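Side-chain contacts in 2-oxoglutarate dehydrogenase E3 component (Thermus thermophilus, PDB 2YQU), which probably catalyses the NAD+-dependent reoxidation of protein-bound dihydrolipoyl groups, using one FAD per subunit: residues Glu56-Tyr59 against Glu60-Gly64; Val184-His187 against Arg188-Ala191; Gly404-Val407 against Gly408-Leu411. All coordinates share one frame; numbering follows the deposited sequence.

Contact 1 of 3, residues Glu56-Tyr59 against Glu60-Gly64; sequences ERIY and EAKKG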
ATOM      1  N   GLU A  56       6.262  -0.582 -16.206  1.00 16.42           N
ATOM      2  CA  GLU A  56       4.833  -0.530 -15.934  1.00 17.46           C
ATOM      3  C   GLU A  56       4.261   0.832 -16.338  1.00 17.23           C
ATOM      4  O   GLU A  56       3.205   0.892 -16.956  1.00 17.20           O
ATOM      5  CB  GLU A  56       4.534  -0.804 -14.460  1.00 18.37           C
ATOM      6  CG  GLU A  56       3.072  -1.120 -14.190  1.00 20.88           C
ATOM      7  CD  GLU A  56       2.372  -0.046 -13.393  1.00 25.96           C
ATOM      8  OE1 GLU A  56       1.797  -0.373 -12.328  1.00 29.11           O
ATOM      9  OE2 GLU A  56       2.391   1.126 -13.828  1.00 28.90           O
ATOM     10  N   ARG A  57       4.962   1.907 -15.985  1.00 17.45           N
ATOM     11  CA  ARG A  57       4.535   3.269 -16.342  1.00 17.64           C
ATOM     12  C   ARG A  57       4.530   3.446 -17.855  1.00 17.15           C
ATOM     13  O   ARG A  57       3.597   4.010 -18.424  1.00 16.80           O
ATOM     14  CB  ARG A  57       5.467   4.315 -15.718  1.00 18.22           C
ATOM     15  CG  ARG A  57       4.999   4.865 -14.397  1.00 21.59           C
ATOM     16  CD  ARG A  57       5.136   3.907 -13.260  1.00 24.99           C
ATOM     17  NE  ARG A  57       3.866   3.623 -12.583  1.00 28.31           N
ATOM     18  CZ  ARG A  57       3.706   2.661 -11.672  1.00 29.57           C
ATOM     19  NH1 ARG A  57       2.515   2.476 -11.111  1.00 29.31           N
ATOM     20  NH2 ARG A  57       4.723   1.860 -11.330  1.00 29.50           N
ATOM     21  N   ILE A  58       5.589   2.967 -18.491  1.00 16.94           N
ATOM     22  CA  ILE A  58       5.720   3.026 -19.946  1.00 17.11           C
ATOM     23  C   ILE A  58       4.560   2.285 -20.614  1.00 17.63           C
ATOM     24  O   ILE A  58       3.921   2.819 -21.525  1.00 17.61           O
ATOM     25  CB  ILE A  58       7.091   2.449 -20.374  1.00 17.03           C
ATOM     26  CG1 ILE A  58       8.194   3.433 -20.013  1.00 16.84           C
ATOM     27  CG2 ILE A  58       7.139   2.138 -21.880  1.00 16.92           C
ATOM     28  CD1 ILE A  58       9.566   2.827 -19.959  1.00 16.80           C
ATOM     29  N   TYR A  59       4.274   1.080 -20.132  1.00 18.12           N
ATOM     30  CA  TYR A  59       3.258   0.224 -20.725  1.00 19.21           C
ATOM     31  C   TYR A  59       1.887   0.882 -20.632  1.00 19.63           C
ATOM     32  O   TYR A  59       1.143   0.883 -21.609  1.00 19.78           O
ATOM     33  CB  TYR A  59       3.229  -1.138 -20.028  1.00 19.53           C
ATOM     34  CG  TYR A  59       2.408  -2.205 -20.732  1.00 21.54           C
ATOM     35  CD1 TYR A  59       2.643  -2.534 -22.066  1.00 23.85           C
ATOM     36  CD2 TYR A  59       1.408  -2.896 -20.054  1.00 24.68           C
ATOM     37  CE1 TYR A  59       1.893  -3.520 -22.714  1.00 25.45           C
ATOM     38  CE2 TYR A  59       0.658  -3.887 -20.687  1.00 26.33           C
ATOM     39  CZ  TYR A  59       0.906  -4.195 -22.016  1.00 27.15           C
ATOM     40  OH  TYR A  59       0.167  -5.172 -22.653  1.00 30.81           O
ATOM     41  N   GLU A  60       1.564   1.456 -19.473  1.00 20.41           N
ATOM     42  CA  GLU A  60       0.250   2.084 -19.279  1.00 21.00           C
ATOM     43  C   GLU A  60       0.076   3.298 -20.194  1.00 20.91           C
ATOM     44  O   GLU A  60      -1.003   3.502 -20.741  1.00 21.16           O
ATOM     45  CB  GLU A  60       0.020   2.504 -17.818  1.00 21.58           C
ATOM     46  CG  GLU A  60      -0.154   1.356 -16.826  1.00 23.93           C
ATOM     47  CD  GLU A  60      -1.358   0.474 -17.111  1.00 26.85           C
ATOM     48  OE1 GLU A  60      -1.234  -0.763 -16.970  1.00 30.04           O
ATOM     49  OE2 GLU A  60      -2.428   1.007 -17.474  1.00 29.38           O
ATOM     50  N   ALA A  61       1.134   4.087 -20.357  1.00 21.28           N
ATOM     51  CA  ALA A  61       1.098   5.258 -21.238  1.00 21.62           C
ATOM     52  C   ALA A  61       0.928   4.834 -22.706  1.00 22.20           C
ATOM     53  O   ALA A  61       0.257   5.516 -23.481  1.00 22.48           O
ATOM     54  CB  ALA A  61       2.349   6.104 -21.063  1.00 21.42           C
ATOM     55  N   LYS A  62       1.511   3.695 -23.073  1.00 22.94           N
ATOM     56  CA  LYS A  62       1.368   3.153 -24.428  1.00 23.54           C
ATOM     57  C   LYS A  62      -0.058   2.670 -24.704  1.00 24.23           C
ATOM     58  O   LYS A  62      -0.581   2.860 -25.802  1.00 24.39           O
ATOM     59  CB  LYS A  62       2.359   2.008 -24.662  1.00 23.68           C
ATOM     60  CG  LYS A  62       3.779   2.477 -24.876  1.00 24.33           C
ATOM     61  CD  LYS A  62       4.750   1.310 -24.861  1.00 25.29           C
ATOM     62  CE  LYS A  62       6.134   1.735 -25.341  1.00 26.42           C
ATOM     63  NZ  LYS A  62       6.157   1.997 -26.806  1.00 27.27           N
ATOM     64  N   LYS A  63      -0.686   2.053 -23.707  1.00 24.70           N
ATOM     65  CA  LYS A  63      -2.066   1.585 -23.844  1.00 25.26           C
ATOM     66  C   LYS A  63      -3.052   2.756 -23.874  1.00 25.07           C
ATOM     67  O   LYS A  63      -4.143   2.638 -24.432  1.00 25.39           O
ATOM     68  CB  LYS A  63      -2.429   0.615 -22.713  1.00 25.68           C
ATOM     69  CG  LYS A  63      -1.741  -0.743 -22.829  1.00 27.65           C
ATOM     70  CD  LYS A  63      -2.463  -1.822 -22.029  1.00 30.02           C
ATOM     71  CE  LYS A  63      -2.222  -1.676 -20.532  1.00 31.05           C
ATOM     72  NZ  LYS A  63      -2.617  -2.910 -19.784  1.00 32.38           N
ATOM     73  N   GLY A  64      -2.664   3.883 -23.278  1.00 24.80           N
ATOM     74  CA  GLY A  64      -3.527   5.050 -23.183  1.00 24.61           C
ATOM     75  C   GLY A  64      -3.860   5.394 -21.747  1.00 24.35           C
ATOM     76  O   GLY A  64      -4.105   4.515 -20.917  1.00 24.88           O
TER
HETATM   77  O   HOH W   1      -2.147  -5.222 -21.192  1.00 44.67           O
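K63 NZ is where the polar groups gather: a water accepts from it at 2.7 Å, and E60 OE1 adds a long salt bridge from one helix turn back. The same water also bonds Y59 OH at 2.7 Å, so it closes a bridge between the phenol and the ammonium group. Between these polar ends the side chains themselves touch. K63 crosses the ring with its CG over one face, and the bend at chi3 (-75°) carries its far end back to the ring, leaving NZ 3.5 Å from Y59 CE2. With Y59 cut back to alanine, the water would lose its phenol partner and the arm of K63 would probably be freer to turn, though still with its long pairing to E60. One residue earlier along the helix, I58 and K62 run side by side in the same direction, I58 CG2 meeting K62 CE at 3.6 Å, while K62 NZ reaches on to the carbonyl of V73. At the other end E56 OE2 comes within 3.0 Å of R57 NH1, well out of the guanidinium plane, so only charge draws them together; R57 NH2 has its salt bridge with E53. I58 and A61 pack on L66 and L65 of the second subunit. K63 N meets Y59 O at 3.0 Å, and G64, whose N still bonds E60 O weakly, leaves the helix with positive phi. These are the last two turns and the C-terminal end of helix 45-63, whose first residue, C45, belongs to the disulfide characteristic of this flavoprotein family.

Contact 2 of 3, residues Val184-His187 against Arg188-Ala191; sequences VVWH and RLGA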
ATOM      1  N   VAL A 184       7.332 -10.389 -18.268  1.00 15.34           N
ATOM      2  CA  VAL A 184       6.471  -9.207 -18.315  1.00 15.53           C
ATOM      3  C   VAL A 184       7.277  -7.943 -18.652  1.00 15.44           C
ATOM      4  O   VAL A 184       6.824  -7.120 -19.432  1.00 15.52           O
ATOM      5  CB  VAL A 184       5.691  -9.031 -16.988  1.00 15.39           C
ATOM      6  CG1 VAL A 184       5.111  -7.613 -16.846  1.00 15.86           C
ATOM      7  CG2 VAL A 184       4.582 -10.068 -16.891  1.00 16.33           C
ATOM      8  N   VAL A 185       8.476  -7.806 -18.086  1.00 15.26           N
ATOM      9  CA  VAL A 185       9.316  -6.642 -18.354  1.00 15.22           C
ATOM     10  C   VAL A 185       9.491  -6.462 -19.865  1.00 15.27           C
ATOM     11  O   VAL A 185       9.296  -5.374 -20.384  1.00 14.92           O
ATOM     12  CB  VAL A 185      10.704  -6.783 -17.689  1.00 15.41           C
ATOM     13  CG1 VAL A 185      11.717  -5.816 -18.300  1.00 16.12           C
ATOM     14  CG2 VAL A 185      10.604  -6.557 -16.187  1.00 15.17           C
ATOM     15  N   TRP A 186       9.855  -7.541 -20.552  1.00 15.74           N
ATOM     16  CA  TRP A 186      10.190  -7.460 -21.974  1.00 16.04           C
ATOM     17  C   TRP A 186       8.937  -7.450 -22.844  1.00 16.29           C
ATOM     18  O   TRP A 186       8.920  -6.807 -23.903  1.00 16.60           O
ATOM     19  CB  TRP A 186      11.187  -8.569 -22.348  1.00 16.17           C
ATOM     20  CG  TRP A 186      12.504  -8.336 -21.668  1.00 16.33           C
ATOM     21  CD1 TRP A 186      13.013  -9.031 -20.610  1.00 16.61           C
ATOM     22  CD2 TRP A 186      13.433  -7.285 -21.938  1.00 15.61           C
ATOM     23  NE1 TRP A 186      14.222  -8.497 -20.232  1.00 16.53           N
ATOM     24  CE2 TRP A 186      14.500  -7.420 -21.029  1.00 16.11           C
ATOM     25  CE3 TRP A 186      13.482  -6.246 -22.875  1.00 16.22           C
ATOM     26  CZ2 TRP A 186      15.603  -6.559 -21.030  1.00 16.85           C
ATOM     27  CZ3 TRP A 186      14.574  -5.388 -22.874  1.00 16.47           C
ATOM     28  CH2 TRP A 186      15.621  -5.551 -21.958  1.00 17.59           C
ATOM     29  N   HIS A 187       7.874  -8.102 -22.376  1.00 16.31           N
ATOM     30  CA  HIS A 187       6.579  -8.044 -23.051  1.00 16.64           C
ATOM     31  C   HIS A 187       6.067  -6.600 -23.130  1.00 16.36           C
ATOM     32  O   HIS A 187       5.554  -6.163 -24.164  1.00 15.95           O
ATOM     33  CB  HIS A 187       5.555  -8.923 -22.343  1.00 16.79           C
ATOM     34  CG  HIS A 187       4.158  -8.708 -22.829  1.00 18.33           C
ATOM     35  ND1 HIS A 187       3.746  -9.076 -24.090  1.00 20.52           N
ATOM     36  CD2 HIS A 187       3.094  -8.115 -22.242  1.00 20.06           C
ATOM     37  CE1 HIS A 187       2.477  -8.736 -24.251  1.00 20.59           C
ATOM     38  NE2 HIS A 187       2.059  -8.152 -23.143  1.00 21.20           N
ATOM     39  N   ARG A 188       6.223  -5.862 -22.036  1.00 16.30           N
ATOM     40  CA  ARG A 188       5.827  -4.459 -21.992  1.00 16.01           C
ATOM     41  C   ARG A 188       6.570  -3.604 -23.015  1.00 16.24           C
ATOM     42  O   ARG A 188       6.059  -2.577 -23.447  1.00 16.92           O
ATOM     43  CB  ARG A 188       6.088  -3.886 -20.609  1.00 16.10           C
ATOM     44  CG  ARG A 188       5.162  -4.390 -19.566  1.00 15.46           C
ATOM     45  CD  ARG A 188       5.642  -4.070 -18.172  1.00 15.41           C
ATOM     46  NE  ARG A 188       4.638  -4.402 -17.171  1.00 14.92           N
ATOM     47  CZ  ARG A 188       4.841  -4.301 -15.864  1.00 13.65           C
ATOM     48  NH1 ARG A 188       5.993  -3.843 -15.397  1.00 14.71           N
ATOM     49  NH2 ARG A 188       3.868  -4.633 -15.020  1.00 13.91           N
ATOM     50  N   LEU A 189       7.787  -4.013 -23.364  1.00 16.27           N
ATOM     51  CA  LEU A 189       8.622  -3.269 -24.302  1.00 16.62           C
ATOM     52  C   LEU A 189       8.495  -3.766 -25.749  1.00 17.19           C
ATOM     53  O   LEU A 189       9.212  -3.291 -26.633  1.00 18.06           O
ATOM     54  CB  LEU A 189      10.082  -3.327 -23.840  1.00 16.27           C
ATOM     55  CG  LEU A 189      10.323  -2.743 -22.438  1.00 16.89           C
ATOM     56  CD1 LEU A 189      11.788  -2.801 -22.081  1.00 16.89           C
ATOM     57  CD2 LEU A 189       9.808  -1.309 -22.321  1.00 16.91           C
ATOM     58  N   GLY A 190       7.591  -4.710 -25.984  1.00 17.35           N
ATOM     59  CA  GLY A 190       7.228  -5.116 -27.337  1.00 17.51           C
ATOM     60  C   GLY A 190       7.601  -6.538 -27.709  1.00 17.86           C
ATOM     61  O   GLY A 190       7.363  -6.969 -28.840  1.00 17.50           O
ATOM     62  N   ALA A 191       8.205  -7.269 -26.774  1.00 18.07           N
ATOM     63  CA  ALA A 191       8.597  -8.650 -27.029  1.00 18.15           C
ATOM     64  C   ALA A 191       7.363  -9.542 -27.078  1.00 18.04           C
ATOM     65  O   ALA A 191       6.417  -9.365 -26.303  1.00 18.14           O
ATOM     66  CB  ALA A 191       9.574  -9.145 -25.952  1.00 17.70           C
TER
HETATM   67  O   HOH W   2       4.630  -7.678 -27.025  1.00 36.17           O
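A Schellman motif ends helix 177-188: W186 O takes A191 N at 3.0 Å, and G190 N bonds H187 O from above the carbonyl plane. G190 makes the turn with positive phi, where any CB would jam against the carbonyl O of L189. The chain then runs into strand 192-196, completing a beta-alpha-beta unit of the Rossmann-type NAD-binding domain. The tight part lies on the V184-R188 flank. V184 CG1, anti to its own amide nitrogen (chi1 163°), sits over one face of the R188 guanidinium, toward the rim, with NE only 3.3 Å away. R188 runs extended from CG to NE, which carries the charged group to helix 45-63, where NH1 bonds T55 OG1 and the chain packs on L52. W186 and L189 fill the neighbouring apolar side: L189 CD1 meets W186 CZ3 at 3.9 Å, neither squarely over the ring nor at its edge, and helix 77-102 adds M81 against W186 and L80 against L189. The indole NE1 is satisfied by the carbonyl of A160. Across the turn the grip slackens toward solvent around H187 and the exposed G190. The imidazole edge faces A191 O, but the bond from ND1 is weak at 3.5 Å, whereas NE2 bonds the carbonyl of Q221; with a carbonyl near each nitrogen, a protonated ring is possible, though the weak bond does not prove it. H187 CA also directs its hydrogen at A191 O. A water donates to A191 O at 2.6 Å and reaches H187 O only weakly, at 3.4 Å.

Contact 3 of 3, residues Gly404-Val407 against Gly408-Leu411; sequences GARV and GDVL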
ATOM      1  N   GLY A 404      -4.150  -8.218  -7.789  1.00 13.61           N
ATOM      2  CA  GLY A 404      -4.686  -6.913  -8.131  1.00 13.68           C
ATOM      3  C   GLY A 404      -3.650  -5.822  -8.021  1.00 13.16           C
ATOM      4  O   GLY A 404      -2.529  -6.049  -7.572  1.00 12.92           O
ATOM      5  N   ALA A 405      -4.033  -4.639  -8.465  1.00 13.37           N
ATOM      6  CA  ALA A 405      -3.191  -3.457  -8.399  1.00 13.63           C
ATOM      7  C   ALA A 405      -2.681  -3.276  -6.975  1.00 13.67           C
ATOM      8  O   ALA A 405      -3.451  -3.262  -6.042  1.00 13.83           O
ATOM      9  CB  ALA A 405      -3.989  -2.239  -8.844  1.00 13.77           C
ATOM     10  N   ARG A 406      -1.363  -3.225  -6.821  1.00 13.73           N
ATOM     11  CA  ARG A 406      -0.723  -2.953  -5.534  1.00 14.05           C
ATOM     12  C   ARG A 406      -1.094  -3.925  -4.403  1.00 13.02           C
ATOM     13  O   ARG A 406      -0.980  -3.584  -3.238  1.00 12.32           O
ATOM     14  CB  ARG A 406      -0.989  -1.500  -5.136  1.00 14.93           C
ATOM     15  CG  ARG A 406      -0.422  -0.537  -6.177  1.00 17.62           C
ATOM     16  CD  ARG A 406      -1.100   0.778  -6.266  1.00 21.86           C
ATOM     17  NE  ARG A 406      -0.584   1.524  -7.408  1.00 24.90           N
ATOM     18  CZ  ARG A 406      -0.934   2.762  -7.712  1.00 26.59           C
ATOM     19  NH1 ARG A 406      -1.809   3.416  -6.962  1.00 28.35           N
ATOM     20  NH2 ARG A 406      -0.406   3.357  -8.775  1.00 27.45           N
ATOM     21  N   VAL A 407      -1.483  -5.151  -4.739  1.00 12.61           N
ATOM     22  CA  VAL A 407      -1.977  -6.066  -3.719  1.00 12.93           C
ATOM     23  C   VAL A 407      -0.889  -6.418  -2.705  1.00 12.65           C
ATOM     24  O   VAL A 407      -1.183  -6.719  -1.555  1.00 13.19           O
ATOM     25  CB  VAL A 407      -2.608  -7.337  -4.334  1.00 13.04           C
ATOM     26  CG1 VAL A 407      -1.582  -8.437  -4.536  1.00 13.21           C
ATOM     27  CG2 VAL A 407      -3.770  -7.819  -3.476  1.00 12.98           C
ATOM     28  N   GLY A 408       0.361  -6.383  -3.140  1.00 13.07           N
ATOM     29  CA  GLY A 408       1.472  -6.560  -2.231  1.00 13.00           C
ATOM     30  C   GLY A 408       1.521  -5.500  -1.142  1.00 12.97           C
ATOM     31  O   GLY A 408       1.758  -5.815   0.042  1.00 12.77           O
ATOM     32  N   ASP A 409       1.316  -4.246  -1.528  1.00 12.61           N
ATOM     33  CA  ASP A 409       1.250  -3.148  -0.563  1.00 12.94           C
ATOM     34  C   ASP A 409       0.096  -3.340   0.414  1.00 12.31           C
ATOM     35  O   ASP A 409       0.225  -3.068   1.600  1.00 12.79           O
ATOM     36  CB  ASP A 409       1.076  -1.801  -1.257  1.00 13.08           C
ATOM     37  CG  ASP A 409       2.265  -1.408  -2.105  1.00 15.31           C
ATOM     38  OD1 ASP A 409       3.390  -1.934  -1.895  1.00 15.12           O
ATOM     39  OD2 ASP A 409       2.159  -0.555  -3.011  1.00 19.44           O
ATOM     40  N   VAL A 410      -1.042  -3.786  -0.093  1.00 12.74           N
ATOM     41  CA  VAL A 410      -2.211  -4.012   0.741  1.00 12.54           C
ATOM     42  C   VAL A 410      -1.949  -5.146   1.727  1.00 12.54           C
ATOM     43  O   VAL A 410      -2.306  -5.046   2.909  1.00 12.68           O
ATOM     44  CB  VAL A 410      -3.474  -4.325  -0.113  1.00 12.57           C
ATOM     45  CG1 VAL A 410      -4.651  -4.720   0.771  1.00 13.21           C
ATOM     46  CG2 VAL A 410      -3.839  -3.112  -0.971  1.00 12.65           C
ATOM     47  N   LEU A 411      -1.293  -6.207   1.263  1.00 12.53           N
ATOM     48  CA  LEU A 411      -1.100  -7.384   2.104  1.00 13.01           C
ATOM     49  C   LEU A 411       0.045  -7.231   3.110  1.00 13.03           C
ATOM     50  O   LEU A 411       0.255  -8.129   3.923  1.00 13.60           O
ATOM     51  CB  LEU A 411      -0.917  -8.646   1.254  1.00 12.86           C
ATOM     52  CG  LEU A 411      -2.149  -9.521   1.097  1.00 13.56           C
ATOM     53  CD1 LEU A 411      -3.342  -8.688   0.662  1.00 12.99           C
ATOM     54  CD2 LEU A 411      -1.867 -10.647   0.113  1.00 14.87           C
TER
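L411 N bonds V407 O at 2.9 Å, and V410 N meets R406 O at 3.2 Å in the carbonyl plane; these are the first i+4 to i bonds of helix 407-419. Just before them, V407 N reaches back to G404 O and closes a type II turn, which puts R406 at the N-cap position with positive phi. Around this frame the side chains are spread rather than paired. D409 brings OD2 over the aliphatic base of R406, 3.9 Å from CB, yet stays 5.6 Å from NE, so the opposite charges are near without a salt bridge. V407 holds CG1 between its amide nitrogen and carbonyl carbon (chi1 90°), close against G408 N, and leaves CG2 4.2 Å from L411 CD1. Both residues face the antiparallel sheet of the dimerisation domain, packing on I386 and A347. The extended R406 leads the other way, to R57 and R406 of the second subunit, where like charges come close. The chemistry thus divides the turn: its valines and leucine belong to the domain core, and its arginine carries to the subunit interface a positive charge that the nearby D409 probably offsets in part.

Contacts 1 and 2 lie side by side at the ends of helices 45-63 and 177-188, and they touch directly, E56 and Y59 of the first against R188 of the second. Contact 3 belongs to the dimerisation domain and does not touch contact 2, the nearest atoms being about 10 Å apart; it approaches contact 1 where the like-charged R57 and R406 come close, near the second subunit. Contact 1 is the most exposed, so charges, a water and lysine chains dominate it. Contacts 2 and 3 are largely buried and lean on valine, leucine and, in contact 2, tryptophan. Two of the three close a helix at a glycine, while 404-411 opens one after a turn.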